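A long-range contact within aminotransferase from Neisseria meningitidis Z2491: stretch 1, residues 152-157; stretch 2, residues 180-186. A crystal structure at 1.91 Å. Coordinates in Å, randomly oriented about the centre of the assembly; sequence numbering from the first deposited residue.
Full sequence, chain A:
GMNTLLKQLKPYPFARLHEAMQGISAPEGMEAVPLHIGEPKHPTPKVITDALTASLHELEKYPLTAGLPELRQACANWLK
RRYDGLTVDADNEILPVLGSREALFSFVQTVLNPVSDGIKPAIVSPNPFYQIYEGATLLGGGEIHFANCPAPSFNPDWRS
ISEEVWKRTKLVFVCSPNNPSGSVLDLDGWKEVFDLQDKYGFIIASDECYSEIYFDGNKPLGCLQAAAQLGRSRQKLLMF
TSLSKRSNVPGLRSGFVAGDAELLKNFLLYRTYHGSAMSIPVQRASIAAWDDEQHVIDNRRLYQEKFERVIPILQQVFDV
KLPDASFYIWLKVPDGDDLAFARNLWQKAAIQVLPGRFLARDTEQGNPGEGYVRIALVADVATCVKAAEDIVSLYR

Stretch 1 152-157: PSFNPD
Stretch 2 180-186: PSGSVLD

How do the two stretches lie before their side chains meet? Neither forms a regular helix or strand, and the touching parts run 76° apart, so they cross rather than pair. The nearest CA atoms across the contact are F154 to S183 at 6.2 Å and N155 to L185 at 6.5 Å. Stretch 1 turns at F154 (phi/psi 60/21) between S153 (-78/-34) and N155 (-74/152), a turn held by N155 N donating to S153 OG at 3.0 Å.

What does the start of stretch 2 offer? P180 follows a cis peptide bond and stays out of reach. S181 (-78/-19, chi1 p) points toward stretch 1, its OG 3.6 Å from F154 CB, while its CB sits obliquely to the F154 ring (chi1 m, chi2 -81°). S181 OG also accepts from S183 N at 3.2 Å, and water 2 lies 2.7 Å from S181 OG and donates to F154 O at 2.7 Å. G182 makes no contact; its phi of 77° suits glycine.

Why is S183 the polar centre? The S183 backbone is extended (-68/137), and chi1 t places S183 OG 3.1 Å from S153 O. N155 ND2 is 3.2 Å from S183 OG, but the angle is too poor for a hydrogen bond. Water 3 bridges that pair, accepting from N155 ND2 at 2.7 Å and lying 3.0 Å from S183 OG; water 1 donates to S153 O at 2.7 Å and lies 2.9 Å from S183 OG.

How does the contact end? V184 (-106/119, chi1 t) points away. L185 (-60/131, chi1 t, chi2 p) starts sideways, yet its end comes nearer: CD1 reaches P156 CD at 4.0 Å, an apolar contact, and N155 ND2 (N155 chi1 m, chi2 143°) at 3.9 Å. D186 (-101/-174, chi1 p) caps the helix that follows.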

ATOM      1  N   PRO A 152      21.757 -13.730  27.950  1.00 26.95           N
ATOM      2  CA  PRO A 152      22.730 -13.236  26.950  1.00 27.47           C
ATOM      3  C   PRO A 152      22.413 -13.529  25.473  1.00 27.41           C
ATOM      4  O   PRO A 152      23.001 -12.903  24.601  1.00 27.86           O
ATOM      5  CB  PRO A 152      24.024 -13.962  27.338  1.00 27.72           C
ATOM      6  CG  PRO A 152      23.550 -15.270  27.922  1.00 27.61           C
ATOM      7  CD  PRO A 152      22.228 -14.969  28.605  1.00 27.36           C
ATOM      8  N   SER A 153      21.529 -14.480  25.188  1.00 27.11           N
ATOM      9  CA  SER A 153      21.213 -14.829  23.797  1.00 26.86           C
ATOM     10  C   SER A 153      20.262 -13.815  23.142  1.00 26.12           C
ATOM     11  O   SER A 153      20.362 -13.549  21.938  1.00 26.07           O
ATOM     12  CB  SER A 153      20.578 -16.218  23.732  1.00 26.97           C
ATOM     13  OG  SER A 153      19.218 -16.181  24.166  1.00 28.31           O
ATOM     14  N   PHE A 154      19.355 -13.265  23.950  1.00 24.96           N
ATOM     15  CA  PHE A 154      18.213 -12.458  23.493  1.00 24.64           C
ATOM     16  C   PHE A 154      17.259 -13.225  22.554  1.00 24.91           C
ATOM     17  O   PHE A 154      16.487 -12.606  21.826  1.00 24.90           O
ATOM     18  CB  PHE A 154      18.668 -11.119  22.875  1.00 24.30           C
ATOM     19  CG  PHE A 154      19.546 -10.314  23.779  1.00 22.66           C
ATOM     20  CD1 PHE A 154      19.001  -9.539  24.785  1.00 21.34           C
ATOM     21  CD2 PHE A 154      20.925 -10.362  23.646  1.00 23.72           C
ATOM     22  CE1 PHE A 154      19.810  -8.817  25.647  1.00 22.36           C
ATOM     23  CE2 PHE A 154      21.751  -9.638  24.499  1.00 23.20           C
ATOM     24  CZ  PHE A 154      21.194  -8.863  25.496  1.00 23.38           C
ATOM     25  N   ASN A 155      17.289 -14.563  22.594  1.00 25.10           N
ATOM     26  CA  ASN A 155      16.268 -15.363  21.906  1.00 25.33           C
ATOM     27  C   ASN A 155      14.954 -15.283  22.676  1.00 25.11           C
ATOM     28  O   ASN A 155      14.975 -15.089  23.883  1.00 24.19           O
ATOM     29  CB  ASN A 155      16.687 -16.829  21.792  1.00 25.84           C
ATOM     30  CG  ASN A 155      17.978 -17.019  21.009  1.00 27.65           C
ATOM     31  OD1 ASN A 155      18.791 -17.886  21.344  1.00 33.81           O
ATOM     32  ND2 ASN A 155      18.180 -16.215  19.986  1.00 29.46           N
ATOM     33  N   PRO A 156      13.805 -15.436  21.982  1.00 25.39           N
ATOM     34  CA  PRO A 156      12.491 -15.375  22.642  1.00 25.71           C
ATOM     35  C   PRO A 156      12.250 -16.503  23.643  1.00 26.29           C
ATOM     36  O   PRO A 156      12.587 -17.643  23.359  1.00 26.14           O
ATOM     37  CB  PRO A 156      11.495 -15.505  21.480  1.00 25.80           C
ATOM     38  CG  PRO A 156      12.284 -15.287  20.232  1.00 25.86           C
ATOM     39  CD  PRO A 156      13.680 -15.699  20.538  1.00 25.33           C
ATOM     40  N   ASP A 157      11.660 -16.171  24.792  1.00 27.05           N
ATOM     41  CA  ASP A 157      11.306 -17.146  25.821  1.00 27.83           C
ATOM     42  C   ASP A 157       9.855 -17.586  25.649  1.00 28.36           C
ATOM     43  O   ASP A 157       8.928 -17.003  26.219  1.00 28.67           O
ATOM     44  CB  ASP A 157      11.524 -16.559  27.219  1.00 27.94           C
ATOM     45  CG  ASP A 157      11.357 -17.589  28.324  1.00 27.99           C
ATOM     46  OD1 ASP A 157      10.942 -18.731  28.048  1.00 27.12           O
ATOM     47  OD2 ASP A 157      11.654 -17.254  29.484  1.00 29.85           O
ATOM     48  N   PRO A 180      15.749  -4.695  18.597  1.00 16.65           N
ATOM     49  CA  PRO A 180      17.050  -4.030  18.734  1.00 16.65           C
ATOM     50  C   PRO A 180      18.275  -4.893  19.080  1.00 16.67           C
ATOM     51  O   PRO A 180      19.380  -4.372  19.080  1.00 16.88           O
ATOM     52  CB  PRO A 180      16.796  -3.096  19.916  1.00 16.99           C
ATOM     53  CG  PRO A 180      15.909  -3.964  20.848  1.00 16.35           C
ATOM     54  CD  PRO A 180      15.060  -4.795  19.900  1.00 16.48           C
ATOM     55  N   SER A 181      18.102  -6.175  19.388  1.00 17.02           N
ATOM     56  CA  SER A 181      19.194  -6.947  20.030  1.00 16.57           C
ATOM     57  C   SER A 181      20.312  -7.409  19.086  1.00 17.16           C
ATOM     58  O   SER A 181      21.402  -7.779  19.550  1.00 17.89           O
ATOM     59  CB  SER A 181      18.631  -8.166  20.778  1.00 16.98           C
ATOM     60  OG  SER A 181      18.293  -9.220  19.883  1.00 15.22           O
ATOM     61  N   GLY A 182      20.036  -7.425  17.783  1.00 16.93           N
ATOM     62  CA  GLY A 182      20.956  -7.947  16.780  1.00 16.68           C
ATOM     63  C   GLY A 182      21.000  -9.472  16.712  1.00 17.26           C
ATOM     64  O   GLY A 182      21.713 -10.045  15.886  1.00 17.34           O
ATOM     65  N   SER A 183      20.236 -10.132  17.576  1.00 17.02           N
ATOM     66  CA  SER A 183      20.295 -11.575  17.700  1.00 17.07           C
ATOM     67  C   SER A 183      19.752 -12.254  16.457  1.00 16.36           C
ATOM     68  O   SER A 183      18.707 -11.849  15.919  1.00 15.85           O
ATOM     69  CB  SER A 183      19.472 -12.051  18.898  1.00 17.15           C
ATOM     70  OG  SER A 183      19.494 -13.488  18.961  1.00 21.25           O
ATOM     71  N   VAL A 184      20.448 -13.298  16.021  1.00 15.63           N
ATOM     72  CA  VAL A 184      19.982 -14.130  14.912  1.00 14.79           C
ATOM     73  C   VAL A 184      19.484 -15.455  15.500  1.00 14.60           C
ATOM     74  O   VAL A 184      20.251 -16.189  16.142  1.00 13.72           O
ATOM     75  CB  VAL A 184      21.111 -14.349  13.880  1.00 15.27           C
ATOM     76  CG1 VAL A 184      20.723 -15.383  12.820  1.00 14.94           C
ATOM     77  CG2 VAL A 184      21.479 -13.000  13.211  1.00 14.30           C
ATOM     78  N   LEU A 185      18.203 -15.754  15.308  1.00 13.73           N
ATOM     79  CA  LEU A 185      17.642 -17.000  15.818  1.00 13.61           C
ATOM     80  C   LEU A 185      18.403 -18.167  15.171  1.00 14.87           C
ATOM     81  O   LEU A 185      18.608 -18.192  13.952  1.00 14.81           O
ATOM     82  CB  LEU A 185      16.144 -17.091  15.517  1.00 13.56           C
ATOM     83  CG  LEU A 185      15.387 -18.188  16.265  1.00 13.11           C
ATOM     84  CD1 LEU A 185      15.440 -17.957  17.783  1.00 13.32           C
ATOM     85  CD2 LEU A 185      13.962 -18.312  15.770  1.00 11.20           C
ATOM     86  N   ASP A 186      18.842 -19.116  15.985  1.00 15.00           N
ATOM     87  CA  ASP A 186      19.715 -20.154  15.475  1.00 15.76           C
ATOM     88  C   ASP A 186      18.952 -21.455  15.206  1.00 14.90           C
ATOM     89  O   ASP A 186      17.734 -21.482  15.298  1.00 13.99           O
ATOM     90  CB  ASP A 186      20.905 -20.329  16.407  1.00 17.03           C
ATOM     91  CG  ASP A 186      20.519 -20.752  17.812  1.00 20.66           C
ATOM     92  OD1 ASP A 186      19.331 -21.040  18.097  1.00 25.64           O
ATOM     93  OD2 ASP A 186      21.435 -20.767  18.661  1.00 27.09           O
TER
HETATM   94  O   HOH W   1      21.905 -14.679  19.990  1.00 37.39           O
HETATM   95  O   HOH W   2      15.879 -10.339  20.454  1.00 15.32           O
HETATM   96  O   HOH W   3      16.695 -14.455  18.545  1.00 30.06           O